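Crustacyanin-C1 subunit (PDB 1I4U) binds the carotenoid astaxanthin, as a subunit of the crustacyanin complexes that give the lobster carapace its blue colour. Local coordinates at residues G60-I65 against N80-P85; V34-A39 against C51-Y56; P4-P9 against Y128-S133. All coordinates share one frame; numbering follows the deposited sequence.

Contact 1: G60-I65 against N80-P85; sequences GKQFVI and NGKLYP
F63 and I65 meet L83 and G81 in an antiparallel ladder between the third and fourth strands of the lipocalin barrel. Four N-H...O bonds join the two hydrogen-bonded pairs, F63 with L83 and I65 with G81, each 2.9 Å from N to O. On the inner face F63 and L83 lie side by side, CD1 of F63 3.8 Å from CD2 of L83. I65 extends over the backbone opposite, its CD1 3.9 Å from K82 C. The outer face, which V64 shares, carries the polar contact. K82 turns its ammonium back at the last bond (chi4 -92°), which sets NZ 2.8 Å from Q62 OE1, in the carbonyl plane and on a lone pair. The Q62 amide lies alongside Y84, its plane 30° from the ring. Past the I65-G81 pair a water donates to I65 O and N80 OD1, bridging the two strands. Strand 93-97 pairs with the other edge of strand 76-85: Y84 OH bonds D96, L83 touches L93, N80 ND2 bonds E98 just past that strand, and I65 of strand 63-68 reaches across to I95. Strand 63-68 pairs with strand 52-58, while K82 and Y84 pack on F88 and P87 of the second subunit.

Contact 2: V34-A39 against C51-Y56; sequences VWYQFA and CVRNEY
W35 and N54 form the hydrogen-bonded pair of two antiparallel strands whose axes run at 154° to each other; W35 N and N54 O lie 2.8 Å apart, as do N54 N and W35 O. A third backbone bond, Q37 N to V52 O at 3.0 Å, follows two residues further along, past the non-hydrogen-bonded pair Y36-R53, where the CB of Q37 packs against CG1 of V52. Into the barrel go W35 and Y56. The indole turns its edge to one face of the tyrosine, CD1 lying over the rim and the planes 60° apart. N54 shares this face; its OD1 is bonded to S67, and its side chain is about 4 Å from a bound methylpentanediol, probably from the crystallisation liquor. W35 is the tryptophan of the GxW signature on the first strand of the lipocalin fold; as usual in the family an arginine, here R138, makes a cation-pi contact with it, and its NE1 bonds Y31 O. The opposite face carries V34, Y36, R53 and E55. R53 is extended from CG to NE, and V34 lies over one face of its guanidinium, CG2 coming 3.7 Å from NH2. NH1 points in the guanidinium plane to E55 OE1 at 2.9 Å, a salt bridge within one strand that meets the carboxylate on its anti side. NE is taken by a water at 2.8 Å that also contacts Y36 OH at 2.7 Å, joining the two strands, and the Y36 ring stands 86° from the guanidinium with its CE2 near R53 CG. Just before V52 the chain turns a corner at C51, whose disulfide to C173 ties it to the C-terminal region, while F38 and A39 both oppose I135 of strand 128-137 in a classic beta bulge.

Contact 3: P4-P9 against Y128-S133; sequences PDFVVP and YHSDFS
F6 and F132 meet at the apolar centre, ring planes 45° apart, CD1 of F6 3.9 Å from CE1 of F132. The F6 side chain takes the cramped setting between its backbone N and carbonyl carbon (chi1 57°), and P4, at the start of the type I turn that runs to V7, lays its CB over one face of the ring. V8 covers a face of H129, CB 3.9 Å from the imidazole centroid. Further out, V7 crosses the Y128 side chain at about a right angle, its CG1 3.7 Å from CD2 of the tyrosine. P9 lies over one face of the same ring: its CA makes a CH-pi contact 4.0 Å from the centroid, and its CG reaches Y128 CE2 at 3.6 Å. The backbones join at V8 and H129: V8 N bonds H129 O at 2.8 Å, and H129 N bonds V8 O at 2.9 Å. S130 OG then donates to F6 O at 2.7 Å from above the carbonyl plane, while Y124, just after strand 115-123, hydrogen-bonds the same hydroxyl through its OH. H129 ND1 bonds G10 O, and H129 also touches C12 and C121, which form a disulfide. D131 closes the polar edge, its carboxylate split between R163 in a salt bridge and Y119, although its backbone N is buried without a partner. Side-chain hydroxyl and imidazole bonds thus take over where the short backbone ladder ends. The chemistry implies that the N-terminal segment is laid against the barrel's last strand as an added edge, held by ring contacts and a few bonds, with the C12-C121 disulfide holding the chain just beyond it.

Overall arrangement
The three contacts are antiparallel pairings within one curled sheet. Contact 2 lies nearest the chain centre and is buried; contacts 1 and 3 are partly exposed, on opposite sides of the centre with centres about 26 Å apart. Contacts 1 and 2 touch where I65 packs on Y56, strands 52-58 and 63-68 being neighbours, so they share the barrel's apolar interior. Contact 3 closes the loop around both and is joined to contact 2 through the sheet, strands 33-41 and 128-137 being paired, without direct touch. Their polar chemistry differs: a lysine-amide bond outside in contact 1, an in-strand salt bridge with a bridging water in contact 2, and a serine bond to a loop carbonyl in contact 3.

Contact 1: G60-I65 against N80-P85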
loop_
_atom_site.group_PDB
_atom_site.type_symbol
_atom_site.label_atom_id
_atom_site.label_comp_id
_atom_site.label_asym_id
_atom_site.label_seq_id
_atom_site.Cartn_x
_atom_site.Cartn_y
_atom_site.Cartn_z
ATOM N N GLY A 60 -0.945 19.769 -12.897
ATOM C CA GLY A 60 -0.207 20.766 -12.162
ATOM C C GLY A 60 0.094 20.384 -10.731
ATOM O O GLY A 60 0.970 20.974 -10.102
ATOM N N LYS A 61 -0.620 19.413 -10.175
ATOM C CA LYS A 61 -0.390 18.925 -8.817
ATOM C C LYS A 61 -0.271 17.417 -8.694
ATOM O O LYS A 61 0.298 16.927 -7.721
ATOM C CB LYS A 61 -1.543 19.310 -7.890
ATOM C CG LYS A 61 -1.785 20.792 -7.734
ATOM C CD LYS A 61 -0.519 21.640 -7.740
ATOM C CE LYS A 61 -0.708 22.890 -6.894
ATOM N NZ LYS A 61 0.610 23.540 -6.576
ATOM N N GLN A 62 -0.780 16.658 -9.674
ATOM C CA GLN A 62 -0.570 15.226 -9.664
ATOM C C GLN A 62 -0.777 14.742 -11.095
ATOM O O GLN A 62 -1.202 15.500 -11.960
ATOM C CB GLN A 62 -1.607 14.548 -8.764
ATOM C CG GLN A 62 -2.958 14.510 -9.444
ATOM C CD GLN A 62 -4.024 13.867 -8.595
ATOM O OE1 GLN A 62 -5.136 13.724 -9.079
ATOM N NE2 GLN A 62 -3.697 13.449 -7.386
ATOM N N PHE A 63 -0.516 13.477 -11.273
ATOM C CA PHE A 63 -0.818 12.760 -12.500
ATOM C C PHE A 63 -2.032 11.905 -12.306
ATOM O O PHE A 63 -2.145 11.164 -11.331
ATOM C CB PHE A 63 0.341 11.876 -12.936
ATOM C CG PHE A 63 1.666 12.540 -13.188
ATOM C CD1 PHE A 63 2.558 12.673 -12.155
ATOM C CD2 PHE A 63 2.022 13.003 -14.443
ATOM C CE1 PHE A 63 3.800 13.269 -12.361
ATOM C CE2 PHE A 63 3.261 13.582 -14.669
ATOM C CZ PHE A 63 4.175 13.686 -13.637
ATOM N N VAL A 64 -2.929 11.983 -13.280
ATOM C CA VAL A 64 -4.010 11.072 -13.471
ATOM C C VAL A 64 -3.585 10.025 -14.491
ATOM O O VAL A 64 -2.980 10.342 -15.519
ATOM C CB VAL A 64 -5.255 11.823 -13.993
ATOM C CG1 VAL A 64 -6.375 10.888 -14.352
ATOM C CG2 VAL A 64 -5.624 12.851 -12.900
ATOM N N ILE A 65 -3.827 8.765 -14.199
ATOM C CA ILE A 65 -3.270 7.662 -14.962
ATOM C C ILE A 65 -4.403 6.810 -15.480
ATOM O O ILE A 65 -5.284 6.461 -14.707
ATOM C CB ILE A 65 -2.321 6.742 -14.163
ATOM C CG1 ILE A 65 -1.272 7.518 -13.412
ATOM C CG2 ILE A 65 -1.690 5.716 -15.091
ATOM C CD1 ILE A 65 -0.489 6.725 -12.408
ATOM N N ASN A 80 -7.694 2.862 -13.288
ATOM C CA ASN A 80 -7.510 4.285 -12.967
ATOM C C ASN A 80 -6.539 4.464 -11.804
ATOM O O ASN A 80 -6.728 3.837 -10.757
ATOM C CB ASN A 80 -8.833 4.926 -12.595
ATOM C CG ASN A 80 -9.828 4.925 -13.741
ATOM O OD1 ASN A 80 -9.519 5.453 -14.809
ATOM N ND2 ASN A 80 -11.000 4.356 -13.552
ATOM N N GLY A 81 -5.520 5.263 -12.061
ATOM C CA GLY A 81 -4.483 5.512 -11.086
ATOM C C GLY A 81 -4.215 6.971 -10.906
ATOM O O GLY A 81 -4.707 7.843 -11.643
ATOM N N LYS A 82 -3.420 7.290 -9.870
ATOM C CA LYS A 82 -2.919 8.618 -9.595
ATOM C C LYS A 82 -1.480 8.531 -9.122
ATOM O O LYS A 82 -1.104 7.543 -8.500
ATOM C CB LYS A 82 -3.711 9.330 -8.489
ATOM C CG LYS A 82 -5.130 9.685 -8.831
ATOM C CD LYS A 82 -5.854 10.196 -7.597
ATOM C CE LYS A 82 -7.253 10.603 -7.975
ATOM N NZ LYS A 82 -7.287 12.025 -8.330
ATOM N N LEU A 83 -0.715 9.581 -9.420
ATOM C CA LEU A 83 0.630 9.700 -8.869
ATOM C C LEU A 83 0.693 11.080 -8.225
ATOM O O LEU A 83 0.470 12.066 -8.901
ATOM C CB LEU A 83 1.600 9.438 -9.986
ATOM C CG LEU A 83 3.065 9.273 -9.766
ATOM C CD1 LEU A 83 3.366 7.999 -9.018
ATOM C CD2 LEU A 83 3.797 9.234 -11.092
ATOM N N TYR A 84 0.934 11.147 -6.929
ATOM C CA TYR A 84 0.874 12.432 -6.223
ATOM C C TYR A 84 1.987 12.480 -5.202
ATOM O O TYR A 84 2.493 11.423 -4.773
ATOM C CB TYR A 84 -0.471 12.640 -5.568
ATOM C CG TYR A 84 -1.077 11.505 -4.803
ATOM C CD1 TYR A 84 -0.665 11.204 -3.505
ATOM C CD2 TYR A 84 -2.062 10.691 -5.363
ATOM C CE1 TYR A 84 -1.225 10.163 -2.823
ATOM C CE2 TYR A 84 -2.609 9.651 -4.657
ATOM C CZ TYR A 84 -2.208 9.364 -3.382
ATOM O OH TYR A 84 -2.719 8.332 -2.628
ATOM N N PRO A 85 2.412 13.626 -4.720
ATOM C CA PRO A 85 3.497 13.630 -3.722
ATOM C C PRO A 85 3.105 12.872 -2.447
ATOM O O PRO A 85 1.967 12.869 -1.980
ATOM C CB PRO A 85 3.683 15.135 -3.440
ATOM C CG PRO A 85 3.227 15.769 -4.716
ATOM C CD PRO A 85 1.952 14.993 -5.057
HETATM O O HOH W 1 -7.939 7.582 -14.712
#

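Contact 2: V34-A39 against C51-Y56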
loop_
_atom_site.group_PDB
_atom_site.type_symbol
_atom_site.label_atom_id
_atom_site.label_comp_id
_atom_site.label_asym_id
_atom_site.label_seq_id
_atom_site.Cartn_x
_atom_site.Cartn_y
_atom_site.Cartn_z
ATOM N N VAL A 34 2.378 8.929 -22.708
ATOM C CA VAL A 34 2.228 7.470 -22.738
ATOM C C VAL A 34 3.551 6.793 -22.485
ATOM O O VAL A 34 4.551 7.103 -23.137
ATOM C CB VAL A 34 1.617 7.044 -24.087
ATOM C CG1 VAL A 34 1.523 5.516 -24.165
ATOM C CG2 VAL A 34 0.250 7.684 -24.254
ATOM N N TRP A 35 3.536 5.870 -21.530
ATOM C CA TRP A 35 4.675 5.010 -21.228
ATOM C C TRP A 35 4.259 3.535 -21.301
ATOM O O TRP A 35 3.231 3.163 -20.724
ATOM C CB TRP A 35 5.168 5.250 -19.824
ATOM C CG TRP A 35 5.904 6.517 -19.514
ATOM C CD1 TRP A 35 5.367 7.606 -18.892
ATOM C CD2 TRP A 35 7.260 6.826 -19.770
ATOM N NE1 TRP A 35 6.330 8.581 -18.751
ATOM C CE2 TRP A 35 7.506 8.130 -19.286
ATOM C CE3 TRP A 35 8.293 6.112 -20.379
ATOM C CZ2 TRP A 35 8.757 8.767 -19.373
ATOM C CZ3 TRP A 35 9.521 6.708 -20.476
ATOM C CH2 TRP A 35 9.734 8.015 -19.986
ATOM N N TYR A 36 5.028 2.720 -21.958
ATOM C CA TYR A 36 4.788 1.292 -22.036
ATOM C C TYR A 36 5.667 0.585 -21.020
ATOM O O TYR A 36 6.818 0.938 -20.806
ATOM C CB TYR A 36 5.145 0.782 -23.444
ATOM C CG TYR A 36 4.328 1.452 -24.529
ATOM C CD1 TYR A 36 4.744 2.629 -25.110
ATOM C CD2 TYR A 36 3.107 0.916 -24.961
ATOM C CE1 TYR A 36 3.999 3.254 -26.099
ATOM C CE2 TYR A 36 2.357 1.547 -25.930
ATOM C CZ TYR A 36 2.805 2.730 -26.506
ATOM O OH TYR A 36 2.072 3.344 -27.468
ATOM N N GLN A 37 5.141 -0.450 -20.372
ATOM C CA GLN A 37 5.950 -1.218 -19.424
ATOM C C GLN A 37 6.766 -2.222 -20.201
ATOM O O GLN A 37 6.208 -3.200 -20.708
ATOM C CB GLN A 37 5.038 -1.932 -18.435
ATOM C CG GLN A 37 5.814 -2.751 -17.372
ATOM C CD GLN A 37 4.787 -3.476 -16.541
ATOM O OE1 GLN A 37 4.161 -3.016 -15.583
ATOM N NE2 GLN A 37 4.367 -4.668 -16.796
ATOM N N PHE A 38 8.081 -1.992 -20.275
ATOM C CA PHE A 38 8.964 -2.873 -21.023
ATOM C C PHE A 38 9.251 -4.167 -20.275
ATOM O O PHE A 38 9.295 -5.228 -20.888
ATOM C CB PHE A 38 10.259 -2.133 -21.332
ATOM C CG PHE A 38 11.291 -2.950 -22.058
ATOM C CD1 PHE A 38 11.141 -3.239 -23.407
ATOM C CD2 PHE A 38 12.368 -3.455 -21.362
ATOM C CE1 PHE A 38 12.058 -4.024 -24.063
ATOM C CE2 PHE A 38 13.308 -4.203 -22.024
ATOM C CZ PHE A 38 13.165 -4.508 -23.375
ATOM N N ALA A 39 9.493 -4.041 -18.968
ATOM C CA ALA A 39 9.842 -5.210 -18.143
ATOM C C ALA A 39 9.575 -4.844 -16.679
ATOM O O ALA A 39 9.546 -3.659 -16.326
ATOM C CB ALA A 39 11.286 -5.669 -18.277
ATOM N N CYS A 51 0.697 -5.944 -22.781
ATOM C CA CYS A 51 0.385 -4.739 -23.556
ATOM C C CYS A 51 0.208 -3.534 -22.658
ATOM O O CYS A 51 -0.533 -2.615 -22.977
ATOM C CB CYS A 51 -0.865 -4.957 -24.433
ATOM S SG CYS A 51 -0.674 -6.343 -25.580
ATOM N N VAL A 52 0.911 -3.534 -21.533
ATOM C CA VAL A 52 0.717 -2.549 -20.465
ATOM C C VAL A 52 1.101 -1.161 -20.938
ATOM O O VAL A 52 2.274 -0.915 -21.275
ATOM C CB VAL A 52 1.535 -2.945 -19.241
ATOM C CG1 VAL A 52 1.358 -1.907 -18.155
ATOM C CG2 VAL A 52 1.167 -4.356 -18.742
ATOM N N ARG A 53 0.116 -0.282 -20.975
ATOM C CA ARG A 53 0.191 1.043 -21.539
ATOM C C ARG A 53 -0.324 2.021 -20.476
ATOM O O ARG A 53 -1.470 1.935 -20.085
ATOM C CB ARG A 53 -0.661 1.139 -22.784
ATOM C CG ARG A 53 -0.691 2.448 -23.507
ATOM C CD ARG A 53 -1.734 2.454 -24.624
ATOM N NE ARG A 53 -1.746 3.629 -25.469
ATOM C CZ ARG A 53 -2.334 4.782 -25.211
ATOM N NH1 ARG A 53 -2.988 4.929 -24.058
ATOM N NH2 ARG A 53 -2.260 5.767 -26.101
ATOM N N ASN A 54 0.544 2.911 -20.036
ATOM C CA ASN A 54 0.229 3.835 -18.934
ATOM C C ASN A 54 0.211 5.255 -19.495
ATOM O O ASN A 54 1.211 5.776 -19.922
ATOM C CB ASN A 54 1.227 3.702 -17.807
ATOM C CG ASN A 54 1.401 2.300 -17.290
ATOM O OD1 ASN A 54 0.408 1.721 -16.874
ATOM N ND2 ASN A 54 2.619 1.742 -17.364
ATOM N N GLU A 55 -0.997 5.831 -19.493
ATOM C CA GLU A 55 -1.220 7.171 -20.035
ATOM C C GLU A 55 -1.339 8.131 -18.844
ATOM O O GLU A 55 -2.225 7.975 -18.020
ATOM C CB GLU A 55 -2.456 7.193 -20.939
ATOM C CG GLU A 55 -2.640 8.523 -21.615
ATOM C CD GLU A 55 -3.769 8.466 -22.625
ATOM O OE1 GLU A 55 -4.239 7.402 -23.051
ATOM O OE2 GLU A 55 -4.213 9.569 -22.935
ATOM N N TYR A 56 -0.425 9.075 -18.775
ATOM C CA TYR A 56 -0.346 10.021 -17.691
ATOM C C TYR A 56 -0.747 11.440 -18.128
ATOM O O TYR A 56 -0.249 11.953 -19.145
ATOM C CB TYR A 56 1.092 10.111 -17.196
ATOM C CG TYR A 56 1.599 8.890 -16.466
ATOM C CD1 TYR A 56 0.980 7.662 -16.339
ATOM C CD2 TYR A 56 2.783 8.976 -15.793
ATOM C CE1 TYR A 56 1.429 6.577 -15.674
ATOM C CE2 TYR A 56 3.224 7.861 -15.124
ATOM C CZ TYR A 56 2.624 6.678 -15.048
ATOM O OH TYR A 56 3.170 5.661 -14.305
HETATM O O HOH W 2 -0.570 3.444 -27.998
#

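Contact 3: P4-P9 against Y128-S133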
loop_
_atom_site.group_PDB
_atom_site.type_symbol
_atom_site.label_atom_id
_atom_site.label_comp_id
_atom_site.label_asym_id
_atom_site.label_seq_id
_atom_site.Cartn_x
_atom_site.Cartn_y
_atom_site.Cartn_z
ATOM N N PRO A 4 8.806 -16.202 -1.703
ATOM C CA PRO A 4 8.788 -15.551 -3.022
ATOM C C PRO A 4 10.092 -14.787 -3.267
ATOM O O PRO A 4 10.731 -14.224 -2.362
ATOM C CB PRO A 4 7.587 -14.606 -2.970
ATOM C CG PRO A 4 6.770 -15.122 -1.831
ATOM C CD PRO A 4 7.721 -15.757 -0.835
ATOM N N ASP A 5 10.486 -14.757 -4.530
ATOM C CA ASP A 5 11.758 -14.092 -4.878
ATOM C C ASP A 5 11.683 -12.584 -4.773
ATOM O O ASP A 5 12.700 -11.889 -4.943
ATOM C CB ASP A 5 12.161 -14.544 -6.292
ATOM C CG ASP A 5 11.165 -14.271 -7.377
ATOM O OD1 ASP A 5 10.269 -13.415 -7.296
ATOM O OD2 ASP A 5 11.236 -14.967 -8.401
ATOM N N PHE A 6 10.539 -12.009 -4.472
ATOM C CA PHE A 6 10.429 -10.571 -4.205
ATOM C C PHE A 6 10.374 -10.284 -2.703
ATOM O O PHE A 6 10.150 -9.104 -2.337
ATOM C CB PHE A 6 9.286 -9.944 -4.989
ATOM C CG PHE A 6 7.932 -10.580 -4.714
ATOM C CD1 PHE A 6 7.184 -10.240 -3.602
ATOM C CD2 PHE A 6 7.440 -11.545 -5.573
ATOM C CE1 PHE A 6 5.975 -10.825 -3.304
ATOM C CE2 PHE A 6 6.210 -12.148 -5.292
ATOM C CZ PHE A 6 5.492 -11.796 -4.163
ATOM N N VAL A 7 10.562 -11.283 -1.864
ATOM C CA VAL A 7 10.712 -11.065 -0.434
ATOM C C VAL A 7 12.179 -11.334 -0.094
ATOM O O VAL A 7 12.649 -12.457 -0.151
ATOM C CB VAL A 7 9.766 -11.958 0.376
ATOM C CG1 VAL A 7 9.940 -11.722 1.862
ATOM C CG2 VAL A 7 8.314 -11.706 -0.036
ATOM N N VAL A 8 12.936 -10.301 0.255
ATOM C CA VAL A 8 14.383 -10.323 0.242
ATOM C C VAL A 8 14.924 -10.009 1.614
ATOM O O VAL A 8 14.460 -9.025 2.232
ATOM C CB VAL A 8 14.927 -9.288 -0.789
ATOM C CG1 VAL A 8 16.457 -9.254 -0.823
ATOM C CG2 VAL A 8 14.342 -9.550 -2.166
ATOM N N PRO A 9 15.890 -10.735 2.157
ATOM C CA PRO A 9 16.460 -10.326 3.453
ATOM C C PRO A 9 17.002 -8.904 3.429
ATOM O O PRO A 9 17.485 -8.426 2.408
ATOM C CB PRO A 9 17.625 -11.290 3.653
ATOM C CG PRO A 9 17.162 -12.502 2.886
ATOM C CD PRO A 9 16.505 -11.974 1.634
ATOM N N TYR A 128 13.005 -8.411 6.480
ATOM C CA TYR A 128 12.975 -8.529 5.044
ATOM C C TYR A 128 12.318 -7.303 4.457
ATOM O O TYR A 128 11.693 -6.531 5.181
ATOM C CB TYR A 128 12.153 -9.725 4.587
ATOM C CG TYR A 128 12.774 -11.091 4.794
ATOM C CD1 TYR A 128 12.964 -11.619 6.059
ATOM C CD2 TYR A 128 13.173 -11.867 3.710
ATOM C CE1 TYR A 128 13.534 -12.863 6.256
ATOM C CE2 TYR A 128 13.735 -13.108 3.910
ATOM C CZ TYR A 128 13.913 -13.612 5.162
ATOM O OH TYR A 128 14.484 -14.869 5.397
ATOM N N HIS A 129 12.462 -7.156 3.134
ATOM C CA HIS A 129 11.738 -6.142 2.372
ATOM C C HIS A 129 11.223 -6.760 1.094
ATOM O O HIS A 129 11.673 -7.834 0.715
ATOM C CB HIS A 129 12.656 -4.969 2.028
ATOM C CG HIS A 129 13.834 -5.296 1.167
ATOM N ND1 HIS A 129 14.952 -5.932 1.714
ATOM C CD2 HIS A 129 14.150 -5.103 -0.145
ATOM C CE1 HIS A 129 15.846 -6.096 0.747
ATOM N NE2 HIS A 129 15.391 -5.598 -0.414
ATOM N N SER A 130 10.309 -6.079 0.463
ATOM C CA SER A 130 9.896 -6.432 -0.861
ATOM C C SER A 130 10.114 -5.211 -1.739
ATOM O O SER A 130 9.751 -4.106 -1.405
ATOM C CB SER A 130 8.447 -6.853 -0.997
ATOM O OG SER A 130 8.254 -8.227 -0.625
ATOM N N ASP A 131 10.708 -5.463 -2.887
ATOM C CA ASP A 131 10.794 -4.367 -3.861
ATOM C C ASP A 131 10.314 -4.835 -5.230
ATOM O O ASP A 131 10.163 -6.000 -5.548
ATOM C CB ASP A 131 12.168 -3.785 -3.914
ATOM C CG ASP A 131 13.300 -4.717 -4.251
ATOM O OD1 ASP A 131 13.017 -5.758 -4.850
ATOM O OD2 ASP A 131 14.409 -4.348 -3.848
ATOM N N PHE A 132 9.964 -3.801 -5.969
ATOM C CA PHE A 132 9.225 -3.901 -7.218
ATOM C C PHE A 132 9.858 -2.877 -8.169
ATOM O O PHE A 132 9.851 -1.693 -7.862
ATOM C CB PHE A 132 7.704 -3.650 -7.045
ATOM C CG PHE A 132 7.149 -4.640 -6.023
ATOM C CD1 PHE A 132 6.944 -5.953 -6.365
ATOM C CD2 PHE A 132 6.919 -4.269 -4.729
ATOM C CE1 PHE A 132 6.528 -6.872 -5.399
ATOM C CE2 PHE A 132 6.485 -5.148 -3.742
ATOM C CZ PHE A 132 6.325 -6.476 -4.099
ATOM N N SER A 133 10.402 -3.354 -9.278
ATOM C CA SER A 133 11.121 -2.542 -10.214
ATOM C C SER A 133 10.472 -2.684 -11.599
ATOM O O SER A 133 9.884 -3.705 -11.941
ATOM C CB SER A 133 12.592 -2.917 -10.267
ATOM O OG SER A 133 13.215 -2.772 -9.010
#